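Type II secretion system protein C (Vibrio cholerae, PDB 2I6V) probably takes part in type II secretion, the export of cholera toxin through the outer membrane, this chain being its periplasmic PDZ domain. Local coordinates at residues 1-13 and 21-35. Numbering follows the deposited sequence.
Sequences QEIFQYVRLSQVK and YRVSPGKDPVLFESI
Leu31 lays its CD1 methyl over the centre of the Tyr6 ring, a CH-pi contact 3.6 Å from the centroid and 8° off the normal, while the same methyl also touches Gln5 CB. This joins the short helix 29-34 to the turn that leads into the first hairpin of the PDZ domain, strands 7-14 and 17-25. With CG anti to its carbonyl carbon (chi1 -62°), Tyr6 swings its ring back toward the helix; its hydroxyl is hydrogen-bonded to Gln86 O and Phe87 meets the ring nearly at right angles, which ties this ring to the C-terminal end of the chain as well. Ile35 CD1 comes to the edge of Tyr6, and Tyr6 O lies at the edge of the Phe32 ring, in its plane. Beside the helix start, Lys27 N and Asp28 N donate to Phe4 O and Gln5 O, and Asp28 OD1 caps the helix by accepting from Val30 N. The Gly26 CA lies 3.5 Å from Val7 N, where the backbones pass closely. Lys27 and Gln5 run side by side, their ends joined through a water accepting from both NZ and NE2.

Along the hairpin, Arg8 pairs with Ser24 through two nearly straight backbone bonds; the two between Ser10 and Arg22 are more bent, Arg22 N to Ser10 O most of all (139°). Leu9 CB packs on Tyr21 CB, and Val7 CG2 reaches Val23 CG1 at 3.8 Å. On the face carrying Ser10 and Ser24, a second water lies 2.9 Å from Ser10 OG and 2.7 Å from Ser24 OG, bridging the two hydroxyls.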
ATOM      1  N   GLN A   1       8.745 -11.343   2.293  1.00 36.38           N
ATOM      2  CA  GLN A   1       7.694 -11.077   1.263  1.00 33.92           C
ATOM      3  C   GLN A   1       8.145  -9.977   0.307  1.00 30.97           C
ATOM      4  O   GLN A   1       8.968  -9.128   0.662  1.00 31.88           O
ATOM      5  CB  GLN A   1       6.364 -10.708   1.930  1.00 35.55           C
ATOM      6  CG  GLN A   1       5.822 -11.791   2.858  1.00 39.40           C
ATOM      7  CD  GLN A   1       5.721 -13.146   2.178  1.00 44.34           C
ATOM      8  OE1 GLN A   1       5.833 -14.187   2.827  1.00 48.72           O
ATOM      9  NE2 GLN A   1       5.513 -13.138   0.861  1.00 45.12           N
ATOM     10  N   GLU A   2       7.617  -9.989  -0.914  1.00 22.85           N
ATOM     11  CA  GLU A   2       8.103  -9.047  -1.918  1.00 17.83           C
ATOM     12  C   GLU A   2       7.027  -8.063  -2.359  1.00 15.66           C
ATOM     13  O   GLU A   2       6.424  -8.217  -3.407  1.00 14.04           O
ATOM     14  CB  GLU A   2       8.694  -9.806  -3.110  1.00 16.73           C
ATOM     15  CG  GLU A   2       9.922 -10.604  -2.729  1.00 18.31           C
ATOM     16  CD  GLU A   2      10.556 -11.327  -3.895  1.00 23.34           C
ATOM     17  OE1 GLU A   2       9.901 -11.478  -4.946  1.00 21.89           O
ATOM     18  OE2 GLU A   2      11.721 -11.755  -3.755  1.00 28.17           O
ATOM     19  N   ILE A   3       6.805  -7.038  -1.545  1.00 12.87           N
ATOM     20  CA  ILE A   3       5.789  -6.037  -1.859  1.00 12.68           C
ATOM     21  C   ILE A   3       5.987  -5.426  -3.250  1.00 10.77           C
ATOM     22  O   ILE A   3       5.011  -5.107  -3.943  1.00 11.43           O
ATOM     23  CB  ILE A   3       5.755  -4.919  -0.782  1.00 12.52           C
ATOM     24  CG1 ILE A   3       5.332  -5.513   0.566  1.00 15.87           C
ATOM     25  CG2 ILE A   3       4.826  -3.793  -1.197  1.00 14.50           C
ATOM     26  CD1 ILE A   3       5.387  -4.515   1.714  1.00 17.86           C
ATOM     27  N   PHE A   4       7.247  -5.272  -3.662  1.00 11.08           N
ATOM     28  CA  PHE A   4       7.569  -4.650  -4.952  1.00 11.02           C
ATOM     29  C   PHE A   4       7.022  -5.386  -6.175  1.00 10.56           C
ATOM     30  O   PHE A   4       6.945  -4.806  -7.256  1.00 11.25           O
ATOM     31  CB  PHE A   4       9.087  -4.426  -5.093  1.00 12.59           C
ATOM     32  CG  PHE A   4       9.899  -5.692  -5.113  1.00 12.44           C
ATOM     33  CD1 PHE A   4      10.111  -6.381  -6.302  1.00 13.81           C
ATOM     34  CD2 PHE A   4      10.482  -6.179  -3.947  1.00 14.10           C
ATOM     35  CE1 PHE A   4      10.870  -7.544  -6.319  1.00 15.05           C
ATOM     36  CE2 PHE A   4      11.242  -7.337  -3.957  1.00 14.94           C
ATOM     37  CZ  PHE A   4      11.433  -8.024  -5.141  1.00 14.46           C
ATOM     38  N   GLN A   5       6.643  -6.650  -6.005  1.00 10.64           N
ATOM     39  CA  GLN A   5       6.027  -7.398  -7.104  1.00  9.59           C
ATOM     40  C   GLN A   5       4.610  -6.885  -7.366  1.00  9.58           C
ATOM     41  O   GLN A   5       4.110  -6.970  -8.498  1.00 10.22           O
ATOM     42  CB  GLN A   5       5.969  -8.901  -6.783  1.00 10.58           C
ATOM     43  CG  GLN A   5       7.320  -9.554  -6.514  1.00 11.50           C
ATOM     44  CD  GLN A   5       8.158  -9.729  -7.772  1.00 11.29           C
ATOM     45  OE1 GLN A   5       7.715  -9.432  -8.889  1.00 11.35           O
ATOM     46  NE2 GLN A   5       9.380 -10.251  -7.597  1.00 13.32           N
ATOM     47  N   TYR A   6       3.988  -6.342  -6.316  1.00  9.78           N
ATOM     48  CA  TYR A   6       2.567  -5.972  -6.328  1.00  9.34           C
ATOM     49  C   TYR A   6       2.362  -4.499  -6.623  1.00 11.49           C
ATOM     50  O   TYR A   6       1.394  -4.127  -7.276  1.00 12.93           O
ATOM     51  CB  TYR A   6       1.917  -6.259  -4.964  1.00 10.48           C
ATOM     52  CG  TYR A   6       1.932  -7.719  -4.551  1.00  9.31           C
ATOM     53  CD1 TYR A   6       0.811  -8.521  -4.734  1.00 10.92           C
ATOM     54  CD2 TYR A   6       3.066  -8.292  -3.980  1.00 10.91           C
ATOM     55  CE1 TYR A   6       0.813  -9.851  -4.356  1.00 10.64           C
ATOM     56  CE2 TYR A   6       3.077  -9.626  -3.585  1.00 10.45           C
ATOM     57  CZ  TYR A   6       1.946 -10.400  -3.785  1.00 12.45           C
ATOM     58  OH  TYR A   6       1.954 -11.731  -3.404  1.00 13.16           O
ATOM     59  N   VAL A   7       3.262  -3.658  -6.116  1.00 10.26           N
ATOM     60  CA  VAL A   7       2.998  -2.230  -6.112  1.00 10.24           C
ATOM     61  C   VAL A   7       4.274  -1.420  -5.919  1.00  9.42           C
ATOM     62  O   VAL A   7       5.254  -1.901  -5.327  1.00 11.10           O
ATOM     63  CB  VAL A   7       1.965  -1.872  -5.001  1.00 10.98           C
ATOM     64  CG1 VAL A   7       2.588  -2.051  -3.606  1.00 11.26           C
ATOM     65  CG2 VAL A   7       1.455  -0.455  -5.186  1.00 12.60           C
ATOM     66  N   ARG A   8       4.259  -0.194  -6.436  1.00  9.21           N
ATOM     67  CA  ARG A   8       5.296   0.781  -6.140  1.00 10.34           C
ATOM     68  C   ARG A   8       4.633   1.981  -5.482  1.00 10.95           C
ATOM     69  O   ARG A   8       3.495   2.332  -5.820  1.00 10.94           O
ATOM     70  CB  ARG A   8       6.061   1.180  -7.408  1.00 11.94           C
ATOM     71  CG  ARG A   8       7.042   0.085  -7.832  1.00 14.19           C
ATOM     72  CD  ARG A   8       7.693   0.304  -9.185  1.00 16.82           C
ATOM     73  NE  ARG A   8       8.284  -0.966  -9.600  1.00 20.40           N
ATOM     74  CZ  ARG A   8       8.725  -1.249 -10.819  1.00 22.32           C
ATOM     75  NH1 ARG A   8       9.239  -2.453 -11.053  1.00 20.06           N
ATOM     76  NH2 ARG A   8       8.683  -0.338 -11.786  1.00 22.01           N
ATOM     77  N   LEU A   9       5.338   2.596  -4.534  1.00  9.96           N
ATOM     78  CA  LEU A   9       4.771   3.700  -3.762  1.00  9.73           C
ATOM     79  C   LEU A   9       5.671   4.923  -3.791  1.00 10.30           C
ATOM     80  O   LEU A   9       6.898   4.807  -3.779  1.00 10.34           O
ATOM     81  CB  LEU A   9       4.566   3.275  -2.309  1.00  9.50           C
ATOM     82  CG  LEU A   9       3.673   2.058  -2.063  1.00 10.26           C
ATOM     83  CD1 LEU A   9       3.702   1.709  -0.588  1.00 11.34           C
ATOM     84  CD2 LEU A   9       2.253   2.358  -2.534  1.00  9.98           C
ATOM     85  N   SER A  10       5.057   6.097  -3.829  1.00  9.23           N
ATOM     86  CA  SER A  10       5.797   7.360  -3.678  1.00  8.57           C
ATOM     87  C   SER A  10       5.054   8.288  -2.722  1.00 10.43           C
ATOM     88  O   SER A  10       3.831   8.248  -2.630  1.00 10.42           O
ATOM     89  CB  SER A  10       6.037   8.043  -5.035  1.00 11.63           C
ATOM     90  OG  SER A  10       4.824   8.350  -5.709  1.00 12.36           O
ATOM     91  N   GLN A  11       5.797   9.118  -1.994  1.00  9.56           N
ATOM     92  CA  GLN A  11       5.178   9.975  -0.987  1.00 10.31           C
ATOM     93  C   GLN A  11       4.345  11.082  -1.598  1.00 10.79           C
ATOM     94  O   GLN A  11       4.710  11.673  -2.624  1.00 12.05           O
ATOM     95  CB  GLN A  11       6.242  10.645  -0.110  1.00 10.32           C
ATOM     96  CG  GLN A  11       7.069   9.676   0.699  1.00  9.80           C
ATOM     97  CD  GLN A  11       8.159  10.389   1.478  1.00 12.71           C
ATOM     98  OE1 GLN A  11       8.624  11.465   1.075  1.00 12.06           O
ATOM     99  NE2 GLN A  11       8.580   9.793   2.585  1.00 12.58           N
ATOM    100  N   VAL A  12       3.235  11.372  -0.932  1.00  8.97           N
ATOM    101  CA  VAL A  12       2.480  12.588  -1.177  1.00 10.46           C
ATOM    102  C   VAL A  12       2.550  13.361   0.137  1.00 12.62           C
ATOM    103  O   VAL A  12       2.065  12.884   1.165  1.00 11.82           O
ATOM    104  CB  VAL A  12       1.024  12.263  -1.555  1.00 10.28           C
ATOM    105  CG1 VAL A  12       0.193  13.539  -1.623  1.00 13.69           C
ATOM    106  CG2 VAL A  12       0.997  11.532  -2.901  1.00 11.72           C
ATOM    107  N   LYS A  13       3.197  14.526   0.112  1.00 12.98           N
ATOM    108  CA  LYS A  13       3.426  15.287   1.339  1.00 14.34           C
ATOM    109  C   LYS A  13       2.831  16.696   1.331  1.00 17.81           C
ATOM    110  O   LYS A  13       2.634  17.291   0.277  1.00 19.24           O
ATOM    111  CB  LYS A  13       4.923  15.395   1.626  1.00 16.69           C
ATOM    112  CG  LYS A  13       5.632  14.059   1.698  1.00 19.71           C
ATOM    113  CD  LYS A  13       6.856  14.127   2.607  1.00 25.02           C
ATOM    114  CE  LYS A  13       7.986  14.943   1.999  1.00 25.87           C
ATOM    115  NZ  LYS A  13       8.633  14.281   0.832  1.00 28.34           N
ATOM    116  N   TYR A  21       0.451   7.665   0.118  1.00  9.28           N
ATOM    117  CA  TYR A  21       1.374   7.212  -0.932  1.00  8.39           C
ATOM    118  C   TYR A  21       0.666   6.995  -2.261  1.00 10.93           C
ATOM    119  O   TYR A  21      -0.344   6.289  -2.329  1.00 10.77           O
ATOM    120  CB  TYR A  21       2.119   5.932  -0.510  1.00  8.07           C
ATOM    121  CG  TYR A  21       2.949   6.160   0.722  1.00 10.42           C
ATOM    122  CD1 TYR A  21       4.312   6.411   0.625  1.00 11.05           C
ATOM    123  CD2 TYR A  21       2.361   6.172   1.975  1.00  9.36           C
ATOM    124  CE1 TYR A  21       5.071   6.658   1.754  1.00  8.50           C
ATOM    125  CE2 TYR A  21       3.109   6.413   3.119  1.00  8.91           C
ATOM    126  CZ  TYR A  21       4.464   6.655   2.998  1.00 10.25           C
ATOM    127  OH  TYR A  21       5.199   6.899   4.140  1.00 10.75           O
ATOM    128  N   ARG A  22       1.185   7.622  -3.311  1.00  9.12           N
ATOM    129  CA  ARG A  22       0.674   7.381  -4.650  1.00  8.61           C
ATOM    130  C   ARG A  22       1.056   5.977  -5.075  1.00 10.41           C
ATOM    131  O   ARG A  22       2.206   5.560  -4.935  1.00  9.63           O
ATOM    132  CB  ARG A  22       1.284   8.359  -5.652  1.00  8.45           C
ATOM    133  CG  ARG A  22       0.573   8.359  -6.995  1.00  9.49           C
ATOM    134  CD  ARG A  22       1.416   9.086  -8.045  1.00  8.18           C
ATOM    135  NE  ARG A  22       0.744   9.163  -9.345  1.00 11.28           N
ATOM    136  CZ  ARG A  22       0.658   8.153 -10.211  1.00 13.29           C
ATOM    137  NH1 ARG A  22       1.187   6.962  -9.909  1.00 10.86           N
ATOM    138  NH2 ARG A  22       0.017   8.325 -11.364  1.00 11.23           N
ATOM    139  N   VAL A  23       0.080   5.266  -5.621  1.00  7.22           N
ATOM    140  CA  VAL A  23       0.284   3.918  -6.127  1.00  8.78           C
ATOM    141  C   VAL A  23       0.685   3.911  -7.605  1.00  9.96           C
ATOM    142  O   VAL A  23       0.046   4.574  -8.432  1.00 10.02           O
ATOM    143  CB  VAL A  23      -1.034   3.116  -5.996  1.00  8.13           C
ATOM    144  CG1 VAL A  23      -1.007   1.855  -6.835  1.00 11.98           C
ATOM    145  CG2 VAL A  23      -1.347   2.811  -4.529  1.00  8.79           C
ATOM    146  N   SER A  24       1.734   3.147  -7.923  1.00  9.54           N
ATOM    147  CA  SER A  24       2.152   2.884  -9.303  1.00  9.85           C
ATOM    148  C   SER A  24       2.242   1.374  -9.486  1.00  9.78           C
ATOM    149  O   SER A  24       2.351   0.635  -8.516  1.00  8.58           O
ATOM    150  CB  SER A  24       3.524   3.510  -9.606  1.00 10.61           C
ATOM    151  OG  SER A  24       3.476   4.936  -9.553  1.00 12.66           O
ATOM    152  N   PRO A  25       2.199   0.909 -10.734  1.00 10.35           N
ATOM    153  CA  PRO A  25       2.303  -0.534 -10.966  1.00 10.81           C
ATOM    154  C   PRO A  25       3.576  -1.146 -10.375  1.00 13.19           C
ATOM    155  O   PRO A  25       4.647  -0.535 -10.421  1.00 12.80           O
ATOM    156  CB  PRO A  25       2.309  -0.640 -12.495  1.00  9.61           C
ATOM    157  CG  PRO A  25       1.547   0.593 -12.942  1.00 11.28           C
ATOM    158  CD  PRO A  25       2.029   1.664 -11.985  1.00 11.33           C
ATOM    159  N   GLY A  26       3.438  -2.340  -9.803  1.00 13.67           N
ATOM    160  CA  GLY A  26       4.584  -3.084  -9.332  1.00 15.06           C
ATOM    161  C   GLY A  26       5.265  -3.820 -10.472  1.00 12.89           C
ATOM    162  O   GLY A  26       4.996  -3.587 -11.664  1.00 14.16           O
ATOM    163  N   LYS A  27       6.145  -4.739 -10.109  1.00 10.81           N
ATOM    164  CA  LYS A  27       6.931  -5.424 -11.104  1.00  9.59           C
ATOM    165  C   LYS A  27       6.081  -6.379 -11.939  1.00  9.14           C
ATOM    166  O   LYS A  27       6.368  -6.588 -13.121  1.00 12.16           O
ATOM    167  CB  LYS A  27       8.049  -6.190 -10.411  1.00 11.34           C
ATOM    168  CG  LYS A  27       9.093  -6.733 -11.353  1.00 15.24           C
ATOM    169  CD  LYS A  27      10.287  -7.233 -10.586  1.00 19.88           C
ATOM    170  CE  LYS A  27      11.359  -7.699 -11.544  1.00 22.83           C
ATOM    171  NZ  LYS A  27      12.462  -8.375 -10.812  1.00 27.47           N
ATOM    172  N   ASP A  28       5.079  -6.994 -11.310  1.00  8.64           N
ATOM    173  CA  ASP A  28       4.270  -8.028 -11.971  1.00  9.83           C
ATOM    174  C   ASP A  28       2.842  -7.548 -12.259  1.00 10.68           C
ATOM    175  O   ASP A  28       2.041  -7.380 -11.336  1.00 10.74           O
ATOM    176  CB  ASP A  28       4.240  -9.286 -11.106  1.00 10.45           C
ATOM    177  CG  ASP A  28       3.638 -10.468 -11.818  1.00 11.41           C
ATOM    178  OD1 ASP A  28       3.010 -10.270 -12.884  1.00 11.85           O
ATOM    179  OD2 ASP A  28       3.814 -11.592 -11.303  1.00 11.82           O
ATOM    180  N   PRO A  29       2.520  -7.317 -13.543  1.00 11.72           N
ATOM    181  CA  PRO A  29       1.177  -6.861 -13.911  1.00 11.39           C
ATOM    182  C   PRO A  29       0.071  -7.802 -13.462  1.00 10.24           C
ATOM    183  O   PRO A  29      -1.048  -7.354 -13.191  1.00  9.85           O
ATOM    184  CB  PRO A  29       1.228  -6.805 -15.447  1.00 12.03           C
ATOM    185  CG  PRO A  29       2.665  -6.627 -15.766  1.00 13.27           C
ATOM    186  CD  PRO A  29       3.399  -7.440 -14.719  1.00 12.25           C
ATOM    187  N   VAL A  30       0.356  -9.098 -13.399  1.00  9.61           N
ATOM    188  CA  VAL A  30      -0.669 -10.050 -12.977  1.00  9.31           C
ATOM    189  C   VAL A  30      -1.105  -9.750 -11.548  1.00 10.50           C
ATOM    190  O   VAL A  30      -2.292  -9.800 -11.221  1.00  9.60           O
ATOM    191  CB  VAL A  30      -0.179 -11.507 -13.090  1.00  9.64           C
ATOM    192  CG1 VAL A  30      -1.173 -12.468 -12.407  1.00 10.43           C
ATOM    193  CG2 VAL A  30      -0.010 -11.872 -14.561  1.00  9.99           C
ATOM    194  N   LEU A  31      -0.140  -9.438 -10.690  1.00  9.23           N
ATOM    195  CA  LEU A  31      -0.468  -9.136  -9.301  1.00  9.24           C
ATOM    196  C   LEU A  31      -1.200  -7.793  -9.201  1.00 10.11           C
ATOM    197  O   LEU A  31      -2.248  -7.693  -8.564  1.00  9.95           O
ATOM    198  CB  LEU A  31       0.801  -9.124  -8.449  1.00  9.57           C
ATOM    199  CG  LEU A  31       1.528 -10.465  -8.334  1.00 10.19           C
ATOM    200  CD1 LEU A  31       2.753 -10.311  -7.443  1.00 11.49           C
ATOM    201  CD2 LEU A  31       0.613 -11.568  -7.805  1.00 10.90           C
ATOM    202  N   PHE A  32      -0.653  -6.762  -9.836  1.00  9.53           N
ATOM    203  CA  PHE A  32      -1.251  -5.419  -9.768  1.00  9.75           C
ATOM    204  C   PHE A  32      -2.702  -5.420 -10.276  1.00 10.65           C
ATOM    205  O   PHE A  32      -3.605  -4.863  -9.639  1.00 10.66           O
ATOM    206  CB  PHE A  32      -0.385  -4.453 -10.581  1.00 11.64           C
ATOM    207  CG  PHE A  32      -0.755  -2.997 -10.432  1.00  9.62           C
ATOM    208  CD1 PHE A  32      -0.401  -2.284  -9.282  1.00  9.39           C
ATOM    209  CD2 PHE A  32      -1.425  -2.332 -11.448  1.00 10.33           C
ATOM    210  CE1 PHE A  32      -0.725  -0.940  -9.159  1.00 10.89           C
ATOM    211  CE2 PHE A  32      -1.763  -0.983 -11.327  1.00 11.95           C
ATOM    212  CZ  PHE A  32      -1.417  -0.291 -10.182  1.00 12.67           C
ATOM    213  N   GLU A  33      -2.934  -6.073 -11.412  1.00  9.10           N
ATOM    214  CA  GLU A  33      -4.277  -6.086 -11.979  1.00 10.93           C
ATOM    215  C   GLU A  33      -5.229  -7.018 -11.234  1.00 12.05           C
ATOM    216  O   GLU A  33      -6.396  -6.672 -11.026  1.00 13.22           O
ATOM    217  CB  GLU A  33      -4.235  -6.443 -13.463  1.00 12.58           C
ATOM    218  CG  GLU A  33      -3.429  -5.435 -14.300  1.00 16.66           C
ATOM    219  CD  GLU A  33      -4.100  -4.063 -14.404  1.00 19.07           C
ATOM    220  OE1 GLU A  33      -5.348  -3.992 -14.329  1.00 24.74           O
ATOM    221  OE2 GLU A  33      -3.375  -3.067 -14.573  1.00 23.16           O
ATOM    222  N   SER A  34      -4.743  -8.191 -10.839  1.00  9.82           N
ATOM    223  CA  SER A  34      -5.617  -9.171 -10.174  1.00 10.02           C
ATOM    224  C   SER A  34      -6.126  -8.670  -8.815  1.00 11.64           C
ATOM    225  O   SER A  34      -7.213  -9.052  -8.381  1.00 11.50           O
ATOM    226  CB  SER A  34      -4.963 -10.553 -10.061  1.00 12.57           C
ATOM    227  OG  SER A  34      -3.850 -10.564  -9.188  1.00 10.12           O
ATOM    228  N   ILE A  35      -5.371  -7.787  -8.162  1.00 10.54           N
ATOM    229  CA  ILE A  35      -5.816  -7.250  -6.867  1.00 11.59           C
ATOM    230  C   ILE A  35      -6.652  -5.983  -7.018  1.00 10.55           C
ATOM    231  O   ILE A  35      -7.240  -5.504  -6.052  1.00 12.86           O
ATOM    232  CB  ILE A  35      -4.644  -7.011  -5.866  1.00 10.91           C
ATOM    233  CG1 ILE A  35      -3.720  -5.900  -6.354  1.00 11.54           C
ATOM    234  CG2 ILE A  35      -3.829  -8.298  -5.590  1.00 11.42           C
ATOM    235  CD1 ILE A  35      -2.524  -5.709  -5.442  1.00 11.93           C
TER
HETATM  236  O   HOH W   1      11.602 -10.390  -9.423  1.00 32.24           O
HETATM  237  O   HOH W   2       3.532   6.365  -7.307  1.00 17.19           O